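PDB 4M7S: S-adenosyl-L-methionine-dependent 2-deoxy-scyllo-inosamine dehydrogenase from Bacillus circulans, which catalyses the radical S-adenosylmethionine-dependent two-electron oxidation of 2-deoxy-scyllo-inosamine to amino-dideoxy-scyllo-inosose in butirosin biosynthesis, using two [4Fe-4S] clusters. Local coordinates for residues Ala39-Leu51 against Met197-Trp209. Residues are numbered along the deposited sequence; the frame is centred on the assembly and turned at random.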
loop_
_atom_site.group_PDB
_atom_site.type_symbol
_atom_site.label_atom_id
_atom_site.label_comp_id
_atom_site.label_asym_id
_atom_site.label_seq_id
_atom_site.Cartn_x
_atom_site.Cartn_y
_atom_site.Cartn_z
ATOM N N ALA A 39 -14.700 -11.802 0.953
ATOM C CA ALA A 39 -15.199 -11.825 -0.410
ATOM C C ALA A 39 -14.555 -10.719 -1.246
ATOM O O ALA A 39 -14.289 -10.902 -2.431
ATOM C CB ALA A 39 -16.686 -11.669 -0.418
ATOM N N LEU A 40 -14.325 -9.559 -0.638
ATOM C CA LEU A 40 -13.706 -8.452 -1.372
ATOM C C LEU A 40 -12.242 -8.762 -1.646
ATOM O O LEU A 40 -11.722 -8.464 -2.729
ATOM C CB LEU A 40 -13.840 -7.123 -0.619
ATOM C CG LEU A 40 -13.292 -5.890 -1.359
ATOM C CD1 LEU A 40 -14.065 -5.654 -2.659
ATOM C CD2 LEU A 40 -13.333 -4.648 -0.470
ATOM N N TYR A 41 -11.568 -9.357 -0.667
ATOM C CA TYR A 41 -10.182 -9.746 -0.863
ATOM C C TYR A 41 -10.084 -10.834 -1.929
ATOM O O TYR A 41 -9.129 -10.858 -2.708
ATOM C CB TYR A 41 -9.532 -10.225 0.434
ATOM C CG TYR A 41 -8.037 -10.442 0.283
ATOM C CD1 TYR A 41 -7.153 -9.377 0.406
ATOM C CD2 TYR A 41 -7.518 -11.699 -0.010
ATOM C CE1 TYR A 41 -5.794 -9.556 0.255
ATOM C CE2 TYR A 41 -6.148 -11.895 -0.152
ATOM C CZ TYR A 41 -5.299 -10.813 -0.011
ATOM O OH TYR A 41 -3.947 -10.979 -0.158
ATOM N N LYS A 42 -11.064 -11.734 -1.971
ATOM C CA LYS A 42 -11.057 -12.744 -3.026
ATOM C C LYS A 42 -11.197 -12.143 -4.429
ATOM O O LYS A 42 -10.483 -12.559 -5.345
ATOM C CB LYS A 42 -12.108 -13.841 -2.804
ATOM C CG LYS A 42 -12.098 -14.893 -3.914
ATOM C CD LYS A 42 -12.719 -16.207 -3.451
ATOM C CE LYS A 42 -12.850 -17.219 -4.590
ATOM N NZ LYS A 42 -13.686 -16.712 -5.697
ATOM N N THR A 43 -12.099 -11.182 -4.626
ATOM C CA THR A 43 -12.197 -10.617 -5.973
ATOM C C THR A 43 -10.931 -9.844 -6.345
ATOM O O THR A 43 -10.555 -9.818 -7.505
ATOM C CB THR A 43 -13.503 -9.801 -6.298
ATOM O OG1 THR A 43 -13.175 -8.464 -6.696
ATOM C CG2 THR A 43 -14.460 -9.757 -5.157
ATOM N N LEU A 44 -10.262 -9.238 -5.367
ATOM C CA LEU A 44 -8.976 -8.598 -5.653
ATOM C C LEU A 44 -7.935 -9.627 -6.104
ATOM O O LEU A 44 -7.171 -9.383 -7.045
ATOM C CB LEU A 44 -8.444 -7.839 -4.435
ATOM C CG LEU A 44 -7.081 -7.172 -4.672
ATOM C CD1 LEU A 44 -7.146 -6.128 -5.808
ATOM C CD2 LEU A 44 -6.552 -6.533 -3.403
HETATM N N MSE A 45 -7.893 -10.770 -5.418
HETATM C CA MSE A 45 -6.995 -11.855 -5.812
HETATM C C MSE A 45 -7.278 -12.310 -7.250
HETATM O O MSE A 45 -6.356 -12.554 -8.027
HETATM C CB MSE A 45 -7.114 -13.049 -4.843
HETATM C CG MSE A 45 -6.519 -12.800 -3.443
HETATM SE SE MSE A 45 -4.620 -12.307 -3.506
HETATM C CE MSE A 45 -4.830 -10.391 -3.280
ATOM N N GLU A 46 -8.559 -12.428 -7.590
ATOM C CA GLU A 46 -8.964 -12.879 -8.914
ATOM C C GLU A 46 -8.545 -11.885 -9.980
ATOM O O GLU A 46 -8.186 -12.272 -11.092
ATOM C CB GLU A 46 -10.481 -13.066 -8.967
ATOM C CG GLU A 46 -10.998 -14.209 -8.108
ATOM C CD GLU A 46 -12.510 -14.212 -8.026
ATOM O OE1 GLU A 46 -13.121 -13.149 -8.299
ATOM O OE2 GLU A 46 -13.085 -15.272 -7.692
ATOM N N GLN A 47 -8.629 -10.601 -9.650
ATOM C CA GLN A 47 -8.264 -9.559 -10.603
ATOM C C GLN A 47 -6.758 -9.526 -10.781
ATOM O O GLN A 47 -6.263 -9.430 -11.908
ATOM C CB GLN A 47 -8.773 -8.190 -10.140
ATOM C CG GLN A 47 -10.291 -8.117 -10.063
ATOM C CD GLN A 47 -10.766 -6.796 -9.500
ATOM O OE1 GLN A 47 -9.991 -5.833 -9.405
ATOM N NE2 GLN A 47 -12.034 -6.742 -9.109
ATOM N N LEU A 48 -6.036 -9.620 -9.667
ATOM C CA LEU A 48 -4.579 -9.605 -9.713
ATOM C C LEU A 48 -4.090 -10.864 -10.408
ATOM O O LEU A 48 -3.091 -10.851 -11.139
ATOM C CB LEU A 48 -3.974 -9.460 -8.305
ATOM C CG LEU A 48 -4.110 -8.101 -7.613
ATOM C CD1 LEU A 48 -3.406 -8.112 -6.236
ATOM C CD2 LEU A 48 -3.543 -6.973 -8.500
ATOM N N SER A 49 -4.818 -11.960 -10.208
ATOM C CA SER A 49 -4.473 -13.205 -10.890
ATOM C C SER A 49 -4.664 -13.102 -12.401
ATOM O O SER A 49 -3.868 -13.641 -13.167
ATOM C CB SER A 49 -5.291 -14.380 -10.342
ATOM O OG SER A 49 -4.772 -15.587 -10.835
ATOM N N SER A 50 -5.730 -12.426 -12.824
ATOM C CA SER A 50 -6.023 -12.256 -14.248
ATOM C C SER A 50 -4.952 -11.392 -14.942
ATOM O O SER A 50 -4.860 -11.354 -16.170
ATOM C CB SER A 50 -7.390 -11.601 -14.420
ATOM O OG SER A 50 -7.354 -10.244 -14.000
ATOM N N LEU A 51 -4.148 -10.696 -14.149
ATOM C CA LEU A 51 -3.058 -9.873 -14.676
ATOM C C LEU A 51 -1.708 -10.590 -14.572
ATOM O O LEU A 51 -0.688 -10.033 -14.955
ATOM C CB LEU A 51 -2.975 -8.551 -13.903
ATOM C CG LEU A 51 -4.154 -7.581 -13.988
ATOM C CD1 LEU A 51 -4.094 -6.552 -12.850
ATOM C CD2 LEU A 51 -4.184 -6.879 -15.354
HETATM N N MSE A 197 -10.000 6.538 -7.285
HETATM C CA MSE A 197 -9.913 6.297 -8.723
HETATM C C MSE A 197 -10.990 5.316 -9.175
HETATM O O MSE A 197 -11.360 5.269 -10.343
HETATM C CB MSE A 197 -8.519 5.773 -9.071
HETATM C CG MSE A 197 -7.412 6.750 -8.687
HETATM SE SE MSE A 197 -7.566 8.357 -9.758
HETATM C CE MSE A 197 -5.796 9.109 -9.387
ATOM N N GLY A 198 -11.498 4.540 -8.230
ATOM C CA GLY A 198 -12.601 3.633 -8.492
ATOM C C GLY A 198 -12.697 2.678 -7.322
ATOM O O GLY A 198 -12.111 2.931 -6.272
ATOM N N ASN A 199 -13.431 1.583 -7.497
ATOM C CA ASN A 199 -13.610 0.605 -6.433
ATOM C C ASN A 199 -13.589 -0.794 -7.053
ATOM O O ASN A 199 -14.313 -1.055 -8.014
ATOM C CB ASN A 199 -14.933 0.871 -5.693
ATOM C CG ASN A 199 -15.133 -0.049 -4.496
ATOM O OD1 ASN A 199 -15.342 -1.259 -4.659
ATOM N ND2 ASN A 199 -15.070 0.519 -3.284
ATOM N N ILE A 200 -12.748 -1.677 -6.521
ATOM C CA ILE A 200 -12.555 -3.007 -7.097
ATOM C C ILE A 200 -13.738 -3.947 -6.870
ATOM O O ILE A 200 -13.814 -5.014 -7.487
ATOM C CB ILE A 200 -11.282 -3.691 -6.564
ATOM C CG1 ILE A 200 -11.375 -3.863 -5.046
ATOM C CG2 ILE A 200 -10.042 -2.899 -6.963
ATOM C CD1 ILE A 200 -10.550 -4.983 -4.522
ATOM N N GLY A 201 -14.657 -3.556 -5.991
ATOM C CA GLY A 201 -15.903 -4.281 -5.837
ATOM C C GLY A 201 -16.848 -4.005 -7.000
ATOM O O GLY A 201 -17.853 -4.696 -7.170
ATOM N N GLU A 202 -16.532 -2.993 -7.807
ATOM C CA GLU A 202 -17.439 -2.581 -8.879
ATOM C C GLU A 202 -16.773 -2.605 -10.251
ATOM O O GLU A 202 -17.436 -2.471 -11.271
ATOM C CB GLU A 202 -17.962 -1.165 -8.627
ATOM C CG GLU A 202 -18.375 -0.849 -7.201
ATOM C CD GLU A 202 -18.532 0.650 -6.971
ATOM O OE1 GLU A 202 -18.633 1.396 -7.970
ATOM O OE2 GLU A 202 -18.547 1.079 -5.796
ATOM N N GLN A 203 -15.457 -2.756 -10.274
ATOM C CA GLN A 203 -14.717 -2.581 -11.511
ATOM C C GLN A 203 -13.342 -3.217 -11.386
ATOM O O GLN A 203 -12.764 -3.242 -10.303
ATOM C CB GLN A 203 -14.579 -1.082 -11.810
ATOM C CG GLN A 203 -13.923 -0.745 -13.128
ATOM C CD GLN A 203 -14.113 0.715 -13.501
ATOM O OE1 GLN A 203 -14.155 1.591 -12.632
ATOM N NE2 GLN A 203 -14.249 0.980 -14.796
ATOM N N HIS A 204 -12.827 -3.740 -12.494
ATOM C CA HIS A 204 -11.525 -4.390 -12.497
ATOM C C HIS A 204 -10.418 -3.392 -12.203
ATOM O O HIS A 204 -10.410 -2.274 -12.727
ATOM C CB HIS A 204 -11.269 -5.074 -13.842
ATOM C CG HIS A 204 -10.201 -6.124 -13.791
ATOM N ND1 HIS A 204 -8.868 -5.824 -13.640
ATOM C CD2 HIS A 204 -10.277 -7.477 -13.893
ATOM C CE1 HIS A 204 -8.162 -6.943 -13.629
ATOM N NE2 HIS A 204 -8.991 -7.959 -13.787
ATOM N N ILE A 205 -9.474 -3.797 -11.364
ATOM C CA ILE A 205 -8.432 -2.879 -10.949
ATOM C C ILE A 205 -7.556 -2.451 -12.119
ATOM O O ILE A 205 -6.963 -1.375 -12.085
ATOM C CB ILE A 205 -7.575 -3.444 -9.813
ATOM C CG1 ILE A 205 -6.735 -2.315 -9.193
ATOM C CG2 ILE A 205 -6.738 -4.622 -10.311
ATOM C CD1 ILE A 205 -5.923 -2.729 -8.015
ATOM N N SER A 206 -7.491 -3.274 -13.165
ATOM C CA SER A 206 -6.722 -2.885 -14.333
ATOM C C SER A 206 -7.423 -1.750 -15.064
ATOM O O SER A 206 -6.774 -0.855 -15.616
ATOM C CB SER A 206 -6.544 -4.064 -15.286
ATOM O OG SER A 206 -5.832 -3.655 -16.437
ATOM N N ASP A 207 -8.754 -1.808 -15.098
ATOM C CA ASP A 207 -9.548 -0.774 -15.758
ATOM C C ASP A 207 -9.511 0.536 -14.973
ATOM O O ASP A 207 -9.571 1.618 -15.551
ATOM C CB ASP A 207 -10.994 -1.238 -15.932
ATOM C CG ASP A 207 -11.123 -2.382 -16.919
ATOM O OD1 ASP A 207 -10.339 -2.430 -17.890
ATOM O OD2 ASP A 207 -12.015 -3.229 -16.723
ATOM N N ILE A 208 -9.439 0.427 -13.649
ATOM C CA ILE A 208 -9.306 1.598 -12.799
ATOM C C ILE A 208 -7.934 2.227 -13.021
ATOM O O ILE A 208 -7.819 3.428 -13.263
ATOM C CB ILE A 208 -9.484 1.220 -11.317
ATOM C CG1 ILE A 208 -10.926 0.759 -11.063
ATOM C CG2 ILE A 208 -9.122 2.386 -10.404
ATOM C CD1 ILE A 208 -11.109 0.065 -9.717
ATOM N N TRP A 209 -6.900 1.395 -12.948
ATOM C CA TRP A 209 -5.525 1.812 -13.184
ATOM C C TRP A 209 -5.362 2.554 -14.507
ATOM O O TRP A 209 -4.578 3.505 -14.602
ATOM C CB TRP A 209 -4.599 0.587 -13.146
ATOM C CG TRP A 209 -3.142 0.929 -13.320
ATOM C CD1 TRP A 209 -2.375 0.748 -14.444
ATOM C CD2 TRP A 209 -2.289 1.519 -12.341
ATOM N NE1 TRP A 209 -1.095 1.188 -14.212
ATOM C CE2 TRP A 209 -1.018 1.669 -12.929
ATOM C CE3 TRP A 209 -2.481 1.951 -11.021
ATOM C CZ2 TRP A 209 0.060 2.227 -12.236
ATOM C CZ3 TRP A 209 -1.417 2.493 -10.338
ATOM C CH2 TRP A 209 -0.159 2.634 -10.950
#
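An N-capping histidine, His204, and the turn leading up to it dock on the helix 39-50, where Gln47 and Ser50 receive them. The Gln47 amide bridges two backbone groups. Its NE2 donates to Ile200 O at 3.0 Å, in the carbonyl plane and on a lone pair, while its OE1 accepts from Ile205 N at 2.9 Å, that donor sitting well above the plane of the Gln47 carbonyl. With both ends gripped, the amide's rotation is fixed. Nearer the backbone, Gln47 CB makes a CH-pi contact over one face of the His204 ring, 3.9 Å from its centroid. Both ring nitrogens work in plane: His204 NE2 donates to Ser50 OG at 2.8 Å, and ND1 accepts from Ser206 N, capping helix 205-209. The contact ties the helix that follows the first strand of the radical SAM core, 7-10, to the turn and short helix after edge strand 198-199, away from both clusters. Alongside these polar contacts, Ile200 CD1 presses on Leu44 CB at 3.5 Å, its CG1-CD1 arm turned to the helix (chi1 61°, chi2 155°). Leu44 and Ile205 both reach Ile8 of strand 7-10, and Leu51 CD2 lies 3.7 Å from Ser206 CB.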